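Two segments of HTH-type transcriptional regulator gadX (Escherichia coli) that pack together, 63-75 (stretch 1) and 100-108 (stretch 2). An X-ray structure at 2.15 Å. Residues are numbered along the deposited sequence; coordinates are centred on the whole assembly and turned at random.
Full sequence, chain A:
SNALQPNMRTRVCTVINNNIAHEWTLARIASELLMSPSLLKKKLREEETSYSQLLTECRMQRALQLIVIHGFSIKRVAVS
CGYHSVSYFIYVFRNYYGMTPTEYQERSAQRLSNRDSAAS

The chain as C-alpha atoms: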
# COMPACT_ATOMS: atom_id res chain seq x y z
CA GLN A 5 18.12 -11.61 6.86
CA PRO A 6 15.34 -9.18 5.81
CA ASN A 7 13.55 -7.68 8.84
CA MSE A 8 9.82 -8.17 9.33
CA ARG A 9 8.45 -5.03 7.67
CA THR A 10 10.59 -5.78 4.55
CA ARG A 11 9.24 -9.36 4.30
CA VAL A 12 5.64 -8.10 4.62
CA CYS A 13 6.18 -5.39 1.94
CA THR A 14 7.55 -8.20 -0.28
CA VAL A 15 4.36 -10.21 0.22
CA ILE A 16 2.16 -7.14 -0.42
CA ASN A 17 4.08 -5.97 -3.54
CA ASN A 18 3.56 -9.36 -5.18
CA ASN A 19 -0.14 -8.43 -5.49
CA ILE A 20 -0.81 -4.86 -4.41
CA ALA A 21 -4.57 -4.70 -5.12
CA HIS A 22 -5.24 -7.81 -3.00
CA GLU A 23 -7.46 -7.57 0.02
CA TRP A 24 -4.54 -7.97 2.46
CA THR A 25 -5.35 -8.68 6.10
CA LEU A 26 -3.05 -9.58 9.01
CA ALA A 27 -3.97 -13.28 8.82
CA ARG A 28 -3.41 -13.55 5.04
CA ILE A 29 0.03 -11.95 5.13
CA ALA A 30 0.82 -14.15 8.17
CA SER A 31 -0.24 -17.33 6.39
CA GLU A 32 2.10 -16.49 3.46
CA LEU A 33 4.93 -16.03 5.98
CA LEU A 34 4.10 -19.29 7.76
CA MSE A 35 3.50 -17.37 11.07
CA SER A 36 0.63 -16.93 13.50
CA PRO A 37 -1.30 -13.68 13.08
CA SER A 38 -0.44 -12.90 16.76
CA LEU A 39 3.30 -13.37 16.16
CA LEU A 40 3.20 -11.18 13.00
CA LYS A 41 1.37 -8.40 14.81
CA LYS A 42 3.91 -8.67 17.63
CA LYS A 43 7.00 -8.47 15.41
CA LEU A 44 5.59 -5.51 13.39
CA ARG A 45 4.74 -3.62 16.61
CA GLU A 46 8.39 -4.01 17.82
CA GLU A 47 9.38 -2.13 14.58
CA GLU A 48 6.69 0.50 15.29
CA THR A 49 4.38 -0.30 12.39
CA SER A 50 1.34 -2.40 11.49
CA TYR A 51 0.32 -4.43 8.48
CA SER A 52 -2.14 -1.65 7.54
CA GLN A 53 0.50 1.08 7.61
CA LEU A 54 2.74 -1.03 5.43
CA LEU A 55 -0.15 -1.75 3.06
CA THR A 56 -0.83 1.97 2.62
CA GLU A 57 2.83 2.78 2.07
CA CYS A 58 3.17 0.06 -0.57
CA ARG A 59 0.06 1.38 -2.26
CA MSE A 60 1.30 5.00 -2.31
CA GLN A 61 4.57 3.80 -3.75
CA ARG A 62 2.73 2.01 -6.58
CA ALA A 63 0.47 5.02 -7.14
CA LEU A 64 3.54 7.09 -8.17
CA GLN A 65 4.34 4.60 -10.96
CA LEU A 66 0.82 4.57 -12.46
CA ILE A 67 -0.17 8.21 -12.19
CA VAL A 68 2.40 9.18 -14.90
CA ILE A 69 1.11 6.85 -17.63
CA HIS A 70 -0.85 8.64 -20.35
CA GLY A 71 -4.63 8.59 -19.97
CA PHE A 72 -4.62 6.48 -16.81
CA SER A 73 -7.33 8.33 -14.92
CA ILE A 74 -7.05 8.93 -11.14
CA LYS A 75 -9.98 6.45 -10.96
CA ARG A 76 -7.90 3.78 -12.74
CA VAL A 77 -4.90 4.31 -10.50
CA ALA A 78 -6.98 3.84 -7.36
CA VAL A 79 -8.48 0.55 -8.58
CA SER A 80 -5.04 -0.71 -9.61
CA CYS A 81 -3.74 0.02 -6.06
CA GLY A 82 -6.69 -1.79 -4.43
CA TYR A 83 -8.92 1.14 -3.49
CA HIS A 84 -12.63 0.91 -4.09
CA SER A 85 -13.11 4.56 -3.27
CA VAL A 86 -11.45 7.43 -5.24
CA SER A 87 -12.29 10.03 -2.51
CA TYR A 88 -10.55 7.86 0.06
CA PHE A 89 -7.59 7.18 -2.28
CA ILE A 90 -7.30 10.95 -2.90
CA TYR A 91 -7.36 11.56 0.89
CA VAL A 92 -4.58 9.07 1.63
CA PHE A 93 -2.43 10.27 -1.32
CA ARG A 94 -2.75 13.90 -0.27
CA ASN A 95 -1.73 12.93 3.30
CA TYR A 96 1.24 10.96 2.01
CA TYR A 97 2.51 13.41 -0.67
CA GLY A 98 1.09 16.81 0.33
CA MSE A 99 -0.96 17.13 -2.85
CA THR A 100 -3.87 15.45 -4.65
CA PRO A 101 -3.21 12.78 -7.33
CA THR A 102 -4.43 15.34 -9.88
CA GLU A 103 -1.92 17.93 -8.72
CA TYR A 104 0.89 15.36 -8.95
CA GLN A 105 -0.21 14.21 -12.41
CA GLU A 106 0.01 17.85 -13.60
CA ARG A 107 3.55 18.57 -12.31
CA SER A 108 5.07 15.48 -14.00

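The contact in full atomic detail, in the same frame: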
# COMPACT_ATOMS: atom_id res chain seq x y z
N ALA A 63 1.23 3.91 -6.58
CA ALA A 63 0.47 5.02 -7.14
C ALA A 63 1.35 6.00 -7.92
O ALA A 63 0.91 6.53 -8.93
CB ALA A 63 -0.32 5.75 -6.08
N LEU A 64 2.58 6.23 -7.45
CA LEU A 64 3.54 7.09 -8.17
C LEU A 64 3.89 6.57 -9.56
O LEU A 64 4.07 7.35 -10.48
CB LEU A 64 4.83 7.29 -7.37
CG LEU A 64 5.00 8.70 -6.82
CD1 LEU A 64 3.72 9.19 -6.18
CD2 LEU A 64 6.19 8.80 -5.87
N GLN A 65 3.97 5.24 -9.69
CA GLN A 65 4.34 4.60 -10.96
C GLN A 65 3.22 4.66 -12.00
O GLN A 65 3.49 4.71 -13.19
CB GLN A 65 4.73 3.14 -10.71
CG GLN A 65 5.82 2.95 -9.67
CD GLN A 65 6.34 1.53 -9.58
OE1 GLN A 65 5.57 0.56 -9.65
NE2 GLN A 65 7.65 1.40 -9.42
N LEU A 66 1.97 4.67 -11.54
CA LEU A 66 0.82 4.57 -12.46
C LEU A 66 0.25 5.94 -12.87
O LEU A 66 -0.30 6.11 -13.96
CB LEU A 66 -0.29 3.70 -11.85
CG LEU A 66 0.06 2.33 -11.25
CD1 LEU A 66 -1.17 1.70 -10.67
CD2 LEU A 66 0.72 1.40 -12.28
N ILE A 67 0.41 6.91 -11.98
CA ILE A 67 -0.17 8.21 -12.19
C ILE A 67 0.44 8.92 -13.42
O ILE A 67 -0.22 9.77 -14.02
CB ILE A 67 -0.07 9.06 -10.89
CG1 ILE A 67 -1.12 10.15 -10.86
CG2 ILE A 67 1.37 9.52 -10.63
CD1 ILE A 67 -1.80 10.18 -9.53
N VAL A 68 1.66 8.54 -13.80
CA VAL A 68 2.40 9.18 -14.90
C VAL A 68 2.02 8.63 -16.28
O VAL A 68 2.29 9.26 -17.30
CB VAL A 68 3.95 9.05 -14.67
CG1 VAL A 68 4.75 9.47 -15.91
CG2 VAL A 68 4.38 9.87 -13.47
N ILE A 69 1.40 7.46 -16.33
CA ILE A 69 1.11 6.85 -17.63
C ILE A 69 -0.09 7.54 -18.30
O ILE A 69 -1.10 7.88 -17.65
CB ILE A 69 1.07 5.29 -17.59
CG1 ILE A 69 -0.11 4.74 -16.76
CG2 ILE A 69 2.41 4.75 -17.05
CD1 ILE A 69 -0.04 3.20 -16.48
N HIS A 70 0.07 7.78 -19.60
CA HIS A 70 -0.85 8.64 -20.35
C HIS A 70 -2.27 8.10 -20.31
O HIS A 70 -2.51 6.93 -20.60
CB HIS A 70 -0.37 8.82 -21.82
N GLY A 71 -3.22 8.96 -19.95
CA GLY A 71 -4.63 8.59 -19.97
C GLY A 71 -5.10 7.65 -18.87
O GLY A 71 -6.29 7.33 -18.81
N PHE A 72 -4.19 7.18 -18.01
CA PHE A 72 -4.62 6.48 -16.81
C PHE A 72 -5.27 7.52 -15.89
O PHE A 72 -4.60 8.42 -15.35
CB PHE A 72 -3.46 5.77 -16.12
N SER A 73 -6.59 7.43 -15.77
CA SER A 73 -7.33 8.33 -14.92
C SER A 73 -7.02 8.05 -13.43
O SER A 73 -6.60 6.96 -13.08
CB SER A 73 -8.83 8.21 -15.22
OG SER A 73 -9.33 6.93 -14.88
N ILE A 74 -7.19 9.06 -12.59
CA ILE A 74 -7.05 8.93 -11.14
C ILE A 74 -7.85 7.73 -10.63
O ILE A 74 -7.38 6.96 -9.77
CB ILE A 74 -7.50 10.25 -10.43
CG1 ILE A 74 -6.70 11.46 -10.96
CG2 ILE A 74 -7.42 10.12 -8.89
CD1 ILE A 74 -5.18 11.27 -11.04
N LYS A 75 -9.06 7.57 -11.19
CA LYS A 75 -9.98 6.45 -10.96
C LYS A 75 -9.33 5.08 -11.22
O LYS A 75 -9.48 4.16 -10.43
CB LYS A 75 -11.21 6.61 -11.87
CG LYS A 75 -12.50 6.02 -11.30
CD LYS A 75 -13.73 6.79 -11.81
CE LYS A 75 -14.48 6.03 -12.91
NZ LYS A 75 -15.14 4.79 -12.37
N THR A 100 -2.94 16.41 -4.05
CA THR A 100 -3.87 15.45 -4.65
C THR A 100 -3.20 14.68 -5.82
O THR A 100 -2.25 15.17 -6.43
CB THR A 100 -5.15 16.16 -5.19
OG1 THR A 100 -4.80 17.02 -6.28
CG2 THR A 100 -5.84 16.97 -4.11
N PRO A 101 -3.72 13.47 -6.14
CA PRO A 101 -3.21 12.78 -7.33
C PRO A 101 -3.24 13.65 -8.58
O PRO A 101 -2.32 13.56 -9.39
CB PRO A 101 -4.15 11.59 -7.47
CG PRO A 101 -4.61 11.31 -6.07
CD PRO A 101 -4.61 12.60 -5.33
N THR A 102 -4.27 14.48 -8.72
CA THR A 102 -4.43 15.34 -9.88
C THR A 102 -3.33 16.37 -9.93
O THR A 102 -2.79 16.62 -11.00
CB THR A 102 -5.81 16.06 -9.92
OG1 THR A 102 -6.84 15.09 -10.12
CG2 THR A 102 -5.87 17.05 -11.07
N GLU A 103 -3.03 16.97 -8.78
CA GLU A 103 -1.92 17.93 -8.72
C GLU A 103 -0.66 17.23 -9.20
O GLU A 103 -0.05 17.68 -10.15
CB GLU A 103 -1.73 18.51 -7.32
CG GLU A 103 -2.83 19.46 -6.89
CD GLU A 103 -2.75 19.82 -5.41
OE1 GLU A 103 -3.56 19.27 -4.63
OE2 GLU A 103 -1.87 20.63 -5.04
N TYR A 104 -0.32 16.11 -8.58
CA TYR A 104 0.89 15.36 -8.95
C TYR A 104 1.01 15.04 -10.44
O TYR A 104 2.09 15.16 -11.03
CB TYR A 104 1.02 14.06 -8.14
CG TYR A 104 2.39 13.42 -8.29
CD1 TYR A 104 3.41 13.66 -7.35
CD2 TYR A 104 2.68 12.59 -9.37
CE1 TYR A 104 4.67 13.09 -7.49
CE2 TYR A 104 3.93 12.02 -9.52
CZ TYR A 104 4.92 12.27 -8.58
OH TYR A 104 6.16 11.69 -8.73
N GLN A 105 -0.11 14.61 -11.02
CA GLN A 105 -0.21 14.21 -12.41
C GLN A 105 0.08 15.40 -13.34
O GLN A 105 0.54 15.21 -14.47
CB GLN A 105 -1.63 13.69 -12.67
CG GLN A 105 -1.74 12.59 -13.70
CD GLN A 105 -3.19 12.30 -14.08
OE1 GLN A 105 -3.98 13.22 -14.28
NE2 GLN A 105 -3.53 11.01 -14.21
N GLU A 106 -0.18 16.61 -12.84
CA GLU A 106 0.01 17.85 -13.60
C GLU A 106 1.42 18.45 -13.47
O GLU A 106 1.85 19.19 -14.35
CB GLU A 106 -1.07 18.89 -13.24
CG GLU A 106 -2.47 18.54 -13.78
CD GLU A 106 -3.60 19.39 -13.19
OE1 GLU A 106 -3.43 19.96 -12.08
OE2 GLU A 106 -4.67 19.48 -13.84
N ARG A 107 2.15 18.14 -12.40
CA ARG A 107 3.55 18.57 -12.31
C ARG A 107 4.39 17.77 -13.30
O ARG A 107 5.10 18.34 -14.14
CB ARG A 107 4.14 18.41 -10.90
CG ARG A 107 3.27 18.89 -9.75
CD ARG A 107 3.25 20.41 -9.62
NE ARG A 107 2.06 20.85 -8.88
CZ ARG A 107 0.90 21.18 -9.45
NH1 ARG A 107 0.75 21.13 -10.78
NH2 ARG A 107 -0.12 21.56 -8.69
N SER A 108 4.30 16.44 -13.19
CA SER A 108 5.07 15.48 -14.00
C SER A 108 4.98 15.75 -15.51
O SER A 108 3.97 16.24 -16.01
CB SER A 108 4.64 14.05 -13.68

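Stretch 1 carries the last part of one helix, a turn, and the first residues of the next helix, while stretch 2 is mostly a short helix, 101-107, preceded by its N-cap residue Thr 100. The axes of helices 63-67 and 101-107 approach to 10.5 Å, and their N-to-C directions differ by 57°, so the two cross obliquely; the contact continues beyond the first helix to Ile 74. Together the stretches bury 453 Å², both sides summed.

Contact begins at Leu 64. Its CA-to-CB bond points sideways, but the end of the side chain reaches Tyr 104, with CG 3.7 Å from the tyrosine OH. CD1 of Leu 64 lies over one face of the Tyr 104 ring, 4.3 Å from the centroid and 18° off the ring normal, a CH-pi arrangement that sets a methyl group against the aromatic electrons. The neighbouring Gln 65 and Leu 66 are out of reach of stretch 2.

One turn further on, Ile 67 points toward the other helix and is central to the packing. Its CA lies 6.0 Å from that of Gln 105, and its side chain meets residues on successive turns: CD1 is 3.4 Å from Pro 101 CB, and CG2 is 3.6 Å from Tyr 104 CD2. The Ile 67 CD1 methyl also sits 3.4 Å from Pro 101 O, a carbonyl already engaged within its own helix by Gln 105 N. The backbone takes part as well, Ile 67 O lying 3.2 Å from Gln 105 CG. Val 68, whose CA-to-CB bond points away, adds a looser contact, its CG2 4.2 Å from Ser 108 CB.

The chain then reverses through a type II turn from Ile 69 to Phe 72, closed by a bond from Phe 72 N to Ile 69 O. Gly 71, with phi of 74°, adopts a conformation that favours glycine. Beyond the turn, Phe 72 O lies 3.0 Å from Gln 105 NE2, bringing the amide end of that long side chain close to the loop backbone.

Ser 73 caps the next helix, and Ile 74 turns back toward stretch 2. Ile 74 CD1 packs 3.7 Å from Pro 101 CB and 3.6 Å from Gln 105 NE2, while its CG1 is 3.7 Å from Thr 102 OG1. Pro 101 thus receives both Ile 67 and Ile 74. Just before it, Thr 100 caps the helix: its OG1 accepts from Glu 103 N at 3.1 Å, and Glu 103 OE1 accepts in return from Thr 100 N at 3.0 Å.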